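Local coordinates for extracellular solute-binding protein (Bordetella parapertussis, PDB 3PU5) that probably captures a solute, perhaps a polyamine, outside the cytoplasm and delivers it to an ABC-type membrane transporter for uptake, at residues A[108-113]-A[298-303]; A[145-150]-A[161-166]; A[220-225]-A[291-296]; A[270-273]-A[278-281]. One frame throughout, in Å; residues are numbered along the deposited sequence.

Contact 1: residues A[108-113]-A[298-303]; sequences YDYSSV and DSVQLV
V300 sets its two methyl groups against Y110 and S112, and those three side chains make the contact. Y110 comes across obliquely. V300 CG2 lies above one face of the phenol ring, offset toward its rim and 4.1 Å from the plane, while CG1 approaches ring atom CE1 at 3.8 Å. The same CG1 also lies 3.8 Å from S112 OG, so one methyl serves two partners. S112 OG itself lies at the edge of the Y110 ring and in its plane.

The valine torsion explains the division of labour: with chi1 at -63°, CG1 stands opposite the carbonyl carbon, and CG2 fits between N and C. The backbones stay apart, with S112 CA and V300 CA 7.5 Å from each other, and the gap is bridged by side chains. Both polar groups beside the valine are satisfied elsewhere. Y110 OH bonds to P295 O, which fixes the far end of the ring, and S112 OG pairs with S239 OG. Within 298-303, Q301 NE2 reaches back to S299 O at 3.2 Å in a nearly straight bond (168°), its nitrogen well above the carbonyl plane.

This is a buried spot near the centre of the chain, consistent with the hinge region between the two lobes of a type 2 periplasmic binding protein. Segment 108-113 runs into strand 111-117, which pairs antiparallel with 238-246; F97 meets the Y110 ring at a low angle, and 298-303 leads on toward helix 305-322.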
loop_
_atom_site.group_PDB
_atom_site.type_symbol
_atom_site.label_atom_id
_atom_site.label_comp_id
_atom_site.label_asym_id
_atom_site.label_seq_id
_atom_site.Cartn_x
_atom_site.Cartn_y
_atom_site.Cartn_z
ATOM N N TYR A 108 3.225 7.416 3.275
ATOM C CA TYR A 108 2.437 8.174 4.249
ATOM C C TYR A 108 1.175 7.455 4.722
ATOM O O TYR A 108 0.392 8.007 5.491
ATOM C CB TYR A 108 2.145 9.612 3.789
ATOM C CG TYR A 108 1.255 9.813 2.567
ATOM C CD1 TYR A 108 -0.106 10.109 2.709
ATOM C CD2 TYR A 108 1.792 9.809 1.279
ATOM C CE1 TYR A 108 -0.916 10.356 1.588
ATOM C CE2 TYR A 108 0.993 10.048 0.155
ATOM C CZ TYR A 108 -0.354 10.320 0.318
ATOM O OH TYR A 108 -1.133 10.562 -0.791
ATOM N N ASP A 109 0.992 6.230 4.237
ATOM C CA ASP A 109 0.102 5.253 4.865
ATOM C C ASP A 109 0.500 3.882 4.322
ATOM O O ASP A 109 1.272 3.792 3.372
ATOM C CB ASP A 109 -1.392 5.577 4.620
ATOM C CG ASP A 109 -1.843 5.311 3.181
ATOM O OD1 ASP A 109 -1.803 4.142 2.749
ATOM O OD2 ASP A 109 -2.266 6.264 2.489
ATOM N N TYR A 110 0.014 2.815 4.937
ATOM C CA TYR A 110 0.203 1.496 4.339
ATOM C C TYR A 110 -1.096 0.682 4.390
ATOM O O TYR A 110 -1.821 0.711 5.385
ATOM C CB TYR A 110 1.424 0.750 4.941
ATOM C CG TYR A 110 1.303 0.357 6.401
ATOM C CD1 TYR A 110 0.678 -0.825 6.766
ATOM C CD2 TYR A 110 1.827 1.164 7.416
ATOM C CE1 TYR A 110 0.565 -1.191 8.093
ATOM C CE2 TYR A 110 1.707 0.805 8.751
ATOM C CZ TYR A 110 1.072 -0.370 9.082
ATOM O OH TYR A 110 0.939 -0.747 10.399
ATOM N N SER A 111 -1.417 0.022 3.283
ATOM C CA SER A 111 -2.481 -0.981 3.270
ATOM C C SER A 111 -1.823 -2.337 3.090
ATOM O O SER A 111 -0.786 -2.434 2.425
ATOM C CB SER A 111 -3.505 -0.712 2.160
ATOM O OG SER A 111 -2.923 -0.855 0.880
ATOM N N SER A 112 -2.406 -3.375 3.694
ATOM C CA SER A 112 -1.712 -4.652 3.853
ATOM C C SER A 112 -2.455 -5.834 3.253
ATOM O O SER A 112 -3.622 -6.072 3.580
ATOM C CB SER A 112 -1.470 -4.942 5.342
ATOM O OG SER A 112 -0.764 -3.886 5.944
ATOM N N VAL A 113 -1.770 -6.583 2.395
ATOM C CA VAL A 113 -2.320 -7.824 1.878
ATOM C C VAL A 113 -2.073 -8.958 2.866
ATOM O O VAL A 113 -0.927 -9.249 3.232
ATOM C CB VAL A 113 -1.736 -8.198 0.506
ATOM C CG1 VAL A 113 -2.375 -9.499 -0.000
ATOM C CG2 VAL A 113 -1.973 -7.065 -0.493
ATOM N N ASP A 298 5.458 -2.777 13.012
ATOM C CA ASP A 298 6.751 -3.448 13.055
ATOM C C ASP A 298 6.770 -4.757 12.288
ATOM O O ASP A 298 7.827 -5.213 11.883
ATOM C CB ASP A 298 7.157 -3.712 14.510
ATOM C CG ASP A 298 7.221 -2.443 15.326
ATOM O OD1 ASP A 298 6.655 -2.417 16.445
ATOM O OD2 ASP A 298 7.819 -1.462 14.830
ATOM N N SER A 299 5.603 -5.359 12.089
ATOM C CA SER A 299 5.525 -6.690 11.501
ATOM C C SER A 299 5.352 -6.715 9.977
ATOM O O SER A 299 5.704 -7.705 9.330
ATOM C CB SER A 299 4.386 -7.482 12.147
ATOM O OG SER A 299 3.127 -6.956 11.747
ATOM N N VAL A 300 4.792 -5.654 9.399
ATOM C CA VAL A 300 4.446 -5.698 7.972
ATOM C C VAL A 300 5.695 -5.708 7.098
ATOM O O VAL A 300 6.719 -5.141 7.465
ATOM C CB VAL A 300 3.492 -4.545 7.536
ATOM C CG1 VAL A 300 2.150 -4.647 8.266
ATOM C CG2 VAL A 300 4.129 -3.176 7.760
ATOM N N GLN A 301 5.595 -6.358 5.942
ATOM C CA GLN A 301 6.722 -6.508 5.031
ATOM C C GLN A 301 6.523 -5.657 3.787
ATOM O O GLN A 301 5.450 -5.675 3.174
ATOM C CB GLN A 301 6.884 -7.976 4.615
ATOM C CG GLN A 301 7.102 -8.921 5.780
ATOM C CD GLN A 301 8.430 -8.694 6.473
ATOM O OE1 GLN A 301 9.489 -8.804 5.857
ATOM N NE2 GLN A 301 8.382 -8.376 7.767
ATOM N N LEU A 302 7.564 -4.921 3.413
ATOM C CA LEU A 302 7.533 -4.111 2.209
ATOM C C LEU A 302 8.580 -4.626 1.240
ATOM O O LEU A 302 9.724 -4.869 1.625
ATOM C CB LEU A 302 7.823 -2.644 2.529
ATOM C CG LEU A 302 6.740 -1.885 3.293
ATOM C CD1 LEU A 302 6.782 -2.237 4.771
ATOM C CD2 LEU A 302 6.941 -0.401 3.102
ATOM N N VAL A 303 8.188 -4.789 -0.016
ATOM C CA VAL A 303 9.105 -5.268 -1.036
ATOM C C VAL A 303 9.760 -4.091 -1.761
ATOM O O VAL A 303 9.103 -3.103 -2.078
ATOM C CB VAL A 303 8.386 -6.171 -2.042
ATOM C CG1 VAL A 303 9.389 -6.764 -3.030
ATOM C CG2 VAL A 303 7.623 -7.280 -1.303
#

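Contact 2: residues A[145-150]-A[161-166]; sequences VFFNNL and SMFGKI
F147 on strand 145-148 and F163 on helix 156-167 face each other with their CA atoms 12.8 Å apart, a gap that the two phenylalanine side chains bridge. Strand, helix and the later strand 188-192, which runs parallel to 145-148, build a beta-alpha-beta crossover, here with the further helix 174-184 in the connection, as expected in a lobe of a periplasmic-binding-protein fold.

The two phenylalanines arrive from opposite directions. F147 holds its CG anti to the backbone N (chi1 -167°), which throws the ring off the sheet toward the helix; F163 comes to meet it from the helix, its CG opposite the carbonyl carbon and beside the backbone N. Their planes are inclined by 37° and the centroids are 5.9 Å apart, an oblique pairing that is neither a stack nor a T. Both residues are buried, and dispersion between ring carbons is what joins them. I188 and F191 of strand 188-192 and P211 of strand 209-213 also lie against F147, adding further apolar contacts to its side chain.

The touch is narrow: F147 CE2 meets F163 CE2 at 3.7 Å, and F163 CZ follows at 3.9 Å from that same F147 carbon.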
loop_
_atom_site.group_PDB
_atom_site.type_symbol
_atom_site.label_atom_id
_atom_site.label_comp_id
_atom_site.label_asym_id
_atom_site.label_seq_id
_atom_site.Cartn_x
_atom_site.Cartn_y
_atom_site.Cartn_z
ATOM N N VAL A 145 -10.405 -21.201 -4.112
ATOM C CA VAL A 145 -9.359 -20.232 -3.836
ATOM C C VAL A 145 -9.297 -19.203 -4.967
ATOM O O VAL A 145 -9.482 -19.552 -6.134
ATOM C CB VAL A 145 -8.009 -20.958 -3.660
ATOM C CG1 VAL A 145 -6.915 -19.965 -3.315
ATOM C CG2 VAL A 145 -8.141 -22.043 -2.570
ATOM N N PHE A 146 -9.107 -17.932 -4.615
ATOM C CA PHE A 146 -8.881 -16.877 -5.607
ATOM C C PHE A 146 -7.489 -16.284 -5.385
ATOM O O PHE A 146 -6.905 -16.485 -4.325
ATOM C CB PHE A 146 -9.987 -15.805 -5.580
ATOM C CG PHE A 146 -10.216 -15.178 -4.219
ATOM C CD1 PHE A 146 -9.400 -14.144 -3.767
ATOM C CD2 PHE A 146 -11.249 -15.621 -3.394
ATOM C CE1 PHE A 146 -9.606 -13.566 -2.506
ATOM C CE2 PHE A 146 -11.462 -15.053 -2.137
ATOM C CZ PHE A 146 -10.643 -14.022 -1.692
ATOM N N PHE A 147 -6.945 -15.581 -6.379
ATOM C CA PHE A 147 -5.591 -15.038 -6.272
ATOM C C PHE A 147 -5.429 -13.802 -7.160
ATOM O O PHE A 147 -6.091 -13.690 -8.181
ATOM C CB PHE A 147 -4.553 -16.100 -6.667
ATOM C CG PHE A 147 -3.138 -15.733 -6.305
ATOM C CD1 PHE A 147 -2.350 -15.009 -7.186
ATOM C CD2 PHE A 147 -2.604 -16.094 -5.066
ATOM C CE1 PHE A 147 -1.048 -14.647 -6.846
ATOM C CE2 PHE A 147 -1.298 -15.738 -4.717
ATOM C CZ PHE A 147 -0.519 -15.019 -5.612
ATOM N N ASN A 148 -4.554 -12.879 -6.764
ATOM C CA ASN A 148 -4.317 -11.646 -7.527
ATOM C C ASN A 148 -3.865 -11.923 -8.965
ATOM O O ASN A 148 -2.892 -12.653 -9.181
ATOM C CB ASN A 148 -3.213 -10.795 -6.867
ATOM C CG ASN A 148 -3.364 -10.665 -5.357
ATOM O OD1 ASN A 148 -3.298 -9.554 -4.814
ATOM N ND2 ASN A 148 -3.516 -11.793 -4.667
ATOM N N ASN A 149 -4.537 -11.332 -9.947
ATOM C CA ASN A 149 -4.033 -11.409 -11.316
ATOM C C ASN A 149 -2.787 -10.553 -11.473
ATOM O O ASN A 149 -2.832 -9.354 -11.196
ATOM C CB ASN A 149 -5.083 -10.961 -12.329
ATOM C CG ASN A 149 -4.619 -11.171 -13.763
ATOM O OD1 ASN A 149 -4.736 -10.288 -14.605
ATOM N ND2 ASN A 149 -4.070 -12.341 -14.032
ATOM N N LEU A 150 -1.682 -11.154 -11.914
ATOM C CA LEU A 150 -0.418 -10.412 -12.039
ATOM C C LEU A 150 -0.544 -9.139 -12.892
ATOM O O LEU A 150 -0.060 -8.072 -12.510
ATOM C CB LEU A 150 0.718 -11.305 -12.561
ATOM C CG LEU A 150 2.081 -10.603 -12.553
ATOM C CD1 LEU A 150 2.343 -10.004 -11.183
ATOM C CD2 LEU A 150 3.227 -11.521 -12.965
ATOM N N SER A 161 6.235 -12.211 -4.398
ATOM C CA SER A 161 7.519 -11.944 -3.743
ATOM C C SER A 161 7.627 -12.646 -2.391
ATOM O O SER A 161 8.692 -13.157 -2.032
ATOM C CB SER A 161 7.747 -10.444 -3.566
ATOM O OG SER A 161 8.140 -9.854 -4.787
HETATM N N MSE A 162 6.531 -12.652 -1.632
HETATM C CA MSE A 162 6.506 -13.354 -0.352
HETATM C C MSE A 162 6.693 -14.847 -0.563
HETATM O O MSE A 162 7.324 -15.516 0.262
HETATM C CB MSE A 162 5.184 -13.143 0.388
HETATM C CG MSE A 162 5.079 -11.845 1.160
HETATM SE SE MSE A 162 6.169 -11.747 2.794
HETATM C CE MSE A 162 6.479 -13.621 3.068
ATOM N N PHE A 163 6.104 -15.374 -1.638
ATOM C CA PHE A 163 6.288 -16.788 -1.961
ATOM C C PHE A 163 7.765 -17.072 -2.270
ATOM O O PHE A 163 8.313 -18.096 -1.862
ATOM C CB PHE A 163 5.420 -17.227 -3.145
ATOM C CG PHE A 163 3.947 -17.299 -2.845
ATOM C CD1 PHE A 163 3.472 -17.119 -1.562
ATOM C CD2 PHE A 163 3.043 -17.583 -3.862
ATOM C CE1 PHE A 163 2.115 -17.195 -1.291
ATOM C CE2 PHE A 163 1.674 -17.658 -3.608
ATOM C CZ PHE A 163 1.211 -17.465 -2.315
ATOM N N GLY A 164 8.404 -16.165 -3.001
ATOM C CA GLY A 164 9.820 -16.311 -3.291
ATOM C C GLY A 164 10.653 -16.350 -2.021
ATOM O O GLY A 164 11.624 -17.098 -1.929
ATOM N N LYS A 165 10.274 -15.547 -1.031
ATOM C CA LYS A 165 11.015 -15.484 0.229
ATOM C C LYS A 165 10.795 -16.731 1.097
ATOM O O LYS A 165 11.736 -17.267 1.676
ATOM C CB LYS A 165 10.624 -14.234 1.010
ATOM C CG LYS A 165 11.441 -13.999 2.278
ATOM C CD LYS A 165 11.031 -12.676 2.921
ATOM C CE LYS A 165 11.368 -12.614 4.410
ATOM N NZ LYS A 165 10.743 -11.414 5.061
ATOM N N ILE A 166 9.549 -17.187 1.186
ATOM C CA ILE A 166 9.226 -18.346 2.018
ATOM C C ILE A 166 9.761 -19.652 1.427
ATOM O O ILE A 166 10.335 -20.477 2.139
ATOM C CB ILE A 166 7.708 -18.469 2.243
ATOM C CG1 ILE A 166 7.192 -17.275 3.052
ATOM C CG2 ILE A 166 7.374 -19.792 2.938
ATOM C CD1 ILE A 166 5.674 -17.060 2.931
#

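Contact 3: residues A[220-225]-A[291-296]; sequences AEDSTK and KHRLPS
A salt-bridge network joins the last turn of helix 214-223 to the loop that follows helix 265-275: R293 reaches across the surface to E221 and D222, two consecutive acids on the helix. Beyond them the helix finishes in a Schellman motif, with K225 at positive phi.

R293 and D222 meet end-on from opposite directions, their flat groups close to coplanar at 30°. R293 NH2 donates to D222 OD2 at 2.8 Å in a nearly straight bond; the oxygen lies in the guanidinium plane and offers its syn lone pair. NH1 donates to D222 OD1 at 2.9 Å on a more bent path (139°), the oxygen tilted from the guanidinium plane, so each nitrogen holds one oxygen of the carboxylate. NH1 also serves E221 OE1 at 2.9 Å, again bent. Here the two planes stand 67° apart, and the nitrogen stands above the plane of the glutamate carboxylate, well out of it.

The arginine can span this gap because it is stretched from CG to NE. NE is occupied in turn by K289 O, an anchor that helps fix the rotation of the guanidinium. The arginine's positive charge probably offsets both acids, which would otherwise crowd negative charge near the helix's C-terminal end.

R293 also rests on F218 of helix 214-223, and E221 touches K229 of strand 229-231; further along the loop, L294 and P295 pack on D214 at the helix start, and P295 reaches W230.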
loop_
_atom_site.group_PDB
_atom_site.type_symbol
_atom_site.label_atom_id
_atom_site.label_comp_id
_atom_site.label_asym_id
_atom_site.label_seq_id
_atom_site.Cartn_x
_atom_site.Cartn_y
_atom_site.Cartn_z
ATOM N N ALA A 220 -15.918 -4.981 5.417
ATOM C CA ALA A 220 -16.852 -6.057 5.099
ATOM C C ALA A 220 -17.190 -6.885 6.338
ATOM O O ALA A 220 -18.349 -7.236 6.561
ATOM C CB ALA A 220 -16.289 -6.957 3.992
ATOM N N GLU A 221 -16.179 -7.188 7.144
ATOM C CA GLU A 221 -16.392 -7.923 8.383
ATOM C C GLU A 221 -17.393 -7.195 9.285
ATOM O O GLU A 221 -18.242 -7.824 9.916
ATOM C CB GLU A 221 -15.067 -8.106 9.128
ATOM C CG GLU A 221 -15.204 -8.739 10.509
ATOM C CD GLU A 221 -13.889 -8.748 11.291
ATOM O OE1 GLU A 221 -12.921 -8.084 10.857
ATOM O OE2 GLU A 221 -13.828 -9.422 12.343
ATOM N N ASP A 222 -17.279 -5.871 9.350
ATOM C CA ASP A 222 -18.124 -5.072 10.237
ATOM C C ASP A 222 -19.568 -4.999 9.733
ATOM O O ASP A 222 -20.511 -5.114 10.509
ATOM C CB ASP A 222 -17.570 -3.651 10.391
ATOM C CG ASP A 222 -16.273 -3.600 11.203
ATOM O OD1 ASP A 222 -15.869 -4.632 11.782
ATOM O OD2 ASP A 222 -15.661 -2.515 11.264
ATOM N N SER A 223 -19.728 -4.801 8.431
ATOM C CA SER A 223 -21.049 -4.579 7.861
ATOM C C SER A 223 -21.808 -5.888 7.771
ATOM O O SER A 223 -23.013 -5.919 7.549
ATOM C CB SER A 223 -20.914 -3.989 6.466
ATOM O OG SER A 223 -20.449 -4.980 5.575
ATOM N N THR A 224 -21.080 -6.975 7.969
ATOM C CA THR A 224 -21.572 -8.296 7.669
ATOM C C THR A 224 -21.601 -9.119 8.956
ATOM O O THR A 224 -21.899 -10.302 8.957
ATOM C CB THR A 224 -20.665 -8.921 6.599
ATOM O OG1 THR A 224 -21.451 -9.560 5.590
ATOM C CG2 THR A 224 -19.660 -9.870 7.203
ATOM N N LYS A 225 -21.293 -8.458 10.063
ATOM C CA LYS A 225 -21.285 -9.104 11.369
ATOM C C LYS A 225 -20.462 -10.399 11.398
ATOM O O LYS A 225 -20.888 -11.413 11.957
ATOM C CB LYS A 225 -22.720 -9.308 11.882
ATOM C CG LYS A 225 -23.386 -7.984 12.311
ATOM C CD LYS A 225 -24.823 -8.160 12.812
ATOM C CE LYS A 225 -24.893 -9.000 14.092
ATOM N NZ LYS A 225 -24.263 -8.343 15.278
ATOM N N LYS A 291 -7.423 -1.275 16.694
ATOM C CA LYS A 291 -6.369 -1.643 17.635
ATOM C C LYS A 291 -6.068 -3.142 17.644
ATOM O O LYS A 291 -4.907 -3.559 17.724
ATOM C CB LYS A 291 -6.809 -1.194 19.031
ATOM C CG LYS A 291 -5.867 -1.473 20.164
ATOM C CD LYS A 291 -6.565 -1.086 21.473
ATOM C CE LYS A 291 -5.565 -0.892 22.601
ATOM N NZ LYS A 291 -4.708 -2.097 22.773
ATOM N N HIS A 292 -7.118 -3.949 17.557
ATOM C CA HIS A 292 -6.970 -5.387 17.719
ATOM C C HIS A 292 -6.731 -6.159 16.417
ATOM O O HIS A 292 -6.410 -7.350 16.454
ATOM C CB HIS A 292 -8.180 -5.959 18.474
ATOM C CG HIS A 292 -8.461 -5.260 19.772
ATOM N ND1 HIS A 292 -7.584 -5.291 20.839
ATOM C CD2 HIS A 292 -9.507 -4.497 20.167
ATOM C CE1 HIS A 292 -8.083 -4.582 21.836
ATOM N NE2 HIS A 292 -9.248 -4.089 21.456
ATOM N N ARG A 293 -6.875 -5.503 15.271
ATOM C CA ARG A 293 -6.802 -6.237 14.005
ATOM C C ARG A 293 -5.830 -5.687 12.956
ATOM O O ARG A 293 -5.296 -6.447 12.144
ATOM C CB ARG A 293 -8.206 -6.451 13.413
ATOM C CG ARG A 293 -9.069 -5.210 13.369
ATOM C CD ARG A 293 -10.505 -5.558 13.021
ATOM N NE ARG A 293 -11.331 -4.357 12.953
ATOM C CZ ARG A 293 -12.524 -4.285 12.370
ATOM N NH1 ARG A 293 -13.049 -5.351 11.784
ATOM N NH2 ARG A 293 -13.191 -3.136 12.369
ATOM N N LEU A 294 -5.611 -4.378 12.960
ATOM C CA LEU A 294 -4.626 -3.788 12.075
ATOM C C LEU A 294 -3.272 -4.438 12.322
ATOM O O LEU A 294 -2.846 -4.563 13.468
ATOM C CB LEU A 294 -4.522 -2.294 12.332
ATOM C CG LEU A 294 -3.846 -1.511 11.215
ATOM C CD1 LEU A 294 -4.815 -1.385 10.063
ATOM C CD2 LEU A 294 -3.427 -0.142 11.725
ATOM N N PRO A 295 -2.585 -4.860 11.249
ATOM C CA PRO A 295 -1.272 -5.494 11.458
ATOM C C PRO A 295 -0.274 -4.478 12.011
ATOM O O PRO A 295 -0.305 -3.307 11.625
ATOM C CB PRO A 295 -0.855 -5.923 10.041
ATOM C CG PRO A 295 -1.601 -4.937 9.134
ATOM C CD PRO A 295 -2.944 -4.791 9.818
ATOM N N SER A 296 0.596 -4.937 12.903
ATOM C CA SER A 296 1.559 -4.078 13.577
ATOM C C SER A 296 2.514 -3.395 12.602
ATOM O O SER A 296 2.981 -3.999 11.640
ATOM C CB SER A 296 2.369 -4.900 14.587
ATOM O OG SER A 296 3.349 -4.091 15.205
#

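Contact 4: residues A[270-273]-A[278-281]; sequences AFCE and GAVN
G278, in the loop just after helix 265-275, comes closest by backbone to C272 of that helix, with their CA atoms 5.9 Å apart. Its carbonyl oxygen lies 3.6 Å from C272 SG, a van der Waals approach. The backbone of G278 is also hydrogen-bonded to that of Y110, which pins this end of the loop to strand-bearing segment 108-113.

A279 follows and shares the contact equally. C272 SG lies 3.6 Å from A279 CA and 3.9 Å from A279 CB, so the sulfur rests on the backbone carbon and its methyl together. The cysteine's chi1 of -65° sets SG opposite its own carbonyl carbon and beside N, directing it at the loop. A279 N is held by Y286 OH.

Past the sulfur, V280 N bonds to Q268 OE1, one helical turn before C272, and N281 ND2 bonds to L263 O, so the loop turns back along the helix it has just left.

Chemically the contact depends on a buried, polarisable thiol packed against alanine and main chain; the directional holding comes from the polar bonds around it.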
loop_
_atom_site.group_PDB
_atom_site.type_symbol
_atom_site.label_atom_id
_atom_site.label_comp_id
_atom_site.label_asym_id
_atom_site.label_seq_id
_atom_site.Cartn_x
_atom_site.Cartn_y
_atom_site.Cartn_z
ATOM N N ALA A 270 -5.797 10.423 12.417
ATOM C CA ALA A 270 -7.087 10.848 11.889
ATOM C C ALA A 270 -7.322 10.288 10.483
ATOM O O ALA A 270 -8.378 9.745 10.198
ATOM C CB ALA A 270 -7.188 12.373 11.890
ATOM N N PHE A 271 -6.323 10.408 9.618
ATOM C CA PHE A 271 -6.439 9.909 8.250
ATOM C C PHE A 271 -6.531 8.378 8.218
ATOM O O PHE A 271 -7.423 7.823 7.579
ATOM C CB PHE A 271 -5.271 10.415 7.384
ATOM C CG PHE A 271 -5.290 9.895 5.963
ATOM C CD1 PHE A 271 -6.191 10.403 5.032
ATOM C CD2 PHE A 271 -4.406 8.895 5.565
ATOM C CE1 PHE A 271 -6.205 9.933 3.725
ATOM C CE2 PHE A 271 -4.412 8.418 4.262
ATOM C CZ PHE A 271 -5.310 8.941 3.338
ATOM N N CYS A 272 -5.634 7.692 8.922
ATOM C CA CYS A 272 -5.599 6.235 8.827
ATOM C C CYS A 272 -6.820 5.564 9.459
ATOM O O CYS A 272 -7.313 4.564 8.946
ATOM C CB CYS A 272 -4.299 5.680 9.401
ATOM S SG CYS A 272 -2.859 6.187 8.443
ATOM N N GLU A 273 -7.319 6.118 10.560
ATOM C CA GLU A 273 -8.533 5.586 11.174
ATOM C C GLU A 273 -9.736 5.723 10.237
ATOM O O GLU A 273 -10.593 4.837 10.165
ATOM C CB GLU A 273 -8.820 6.314 12.484
ATOM C CG GLU A 273 -7.819 6.011 13.593
ATOM C CD GLU A 273 -8.314 4.968 14.575
ATOM O OE1 GLU A 273 -9.420 4.422 14.372
ATOM O OE2 GLU A 273 -7.592 4.694 15.556
ATOM N N GLY A 278 -2.963 1.603 7.857
ATOM C CA GLY A 278 -1.948 1.639 8.888
ATOM C C GLY A 278 -1.117 2.906 8.793
ATOM O O GLY A 278 -0.744 3.320 7.697
ATOM N N ALA A 279 -0.826 3.512 9.945
ATOM C CA ALA A 279 -0.015 4.726 10.015
ATOM C C ALA A 279 1.465 4.391 9.982
ATOM O O ALA A 279 1.894 3.385 10.558
ATOM C CB ALA A 279 -0.331 5.498 11.278
ATOM N N VAL A 280 2.245 5.242 9.325
ATOM C CA VAL A 280 3.693 5.058 9.266
ATOM C C VAL A 280 4.410 5.735 10.442
ATOM O O VAL A 280 5.621 5.616 10.594
ATOM C CB VAL A 280 4.277 5.573 7.935
ATOM C CG1 VAL A 280 3.651 4.822 6.755
ATOM C CG2 VAL A 280 4.043 7.078 7.801
ATOM N N ASN A 281 3.655 6.451 11.268
ATOM C CA ASN A 281 4.199 7.051 12.482
ATOM C C ASN A 281 4.001 6.058 13.638
ATOM O O ASN A 281 2.871 5.686 13.950
ATOM C CB ASN A 281 3.496 8.381 12.759
ATOM C CG ASN A 281 4.165 9.191 13.869
ATOM O OD1 ASN A 281 4.540 8.654 14.910
ATOM N ND2 ASN A 281 4.292 10.491 13.655
#

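How the contacts relate
Following the chain from its N terminus, 108-113 comes first and waits for 298-303, so contact 1 closes a long loop that contains all the others. Inside it, contact 2 closes early, over a short span of one beta-alpha connection. Contact 3 opens later at 220-225, and contact 4 opens and closes within it before 291-296 completes the salt bridge. None of them cross. Contacts 2 and 4 lie on opposite sides of the chain's centre, centres 26 Å apart. Contact 1 touches all three others: Q301 and V303 meet helix 156-167, D109 reaches F271, and Y110 and V300 meet P295 of contact 3. L294 packs on G278, joining contacts 3 and 4.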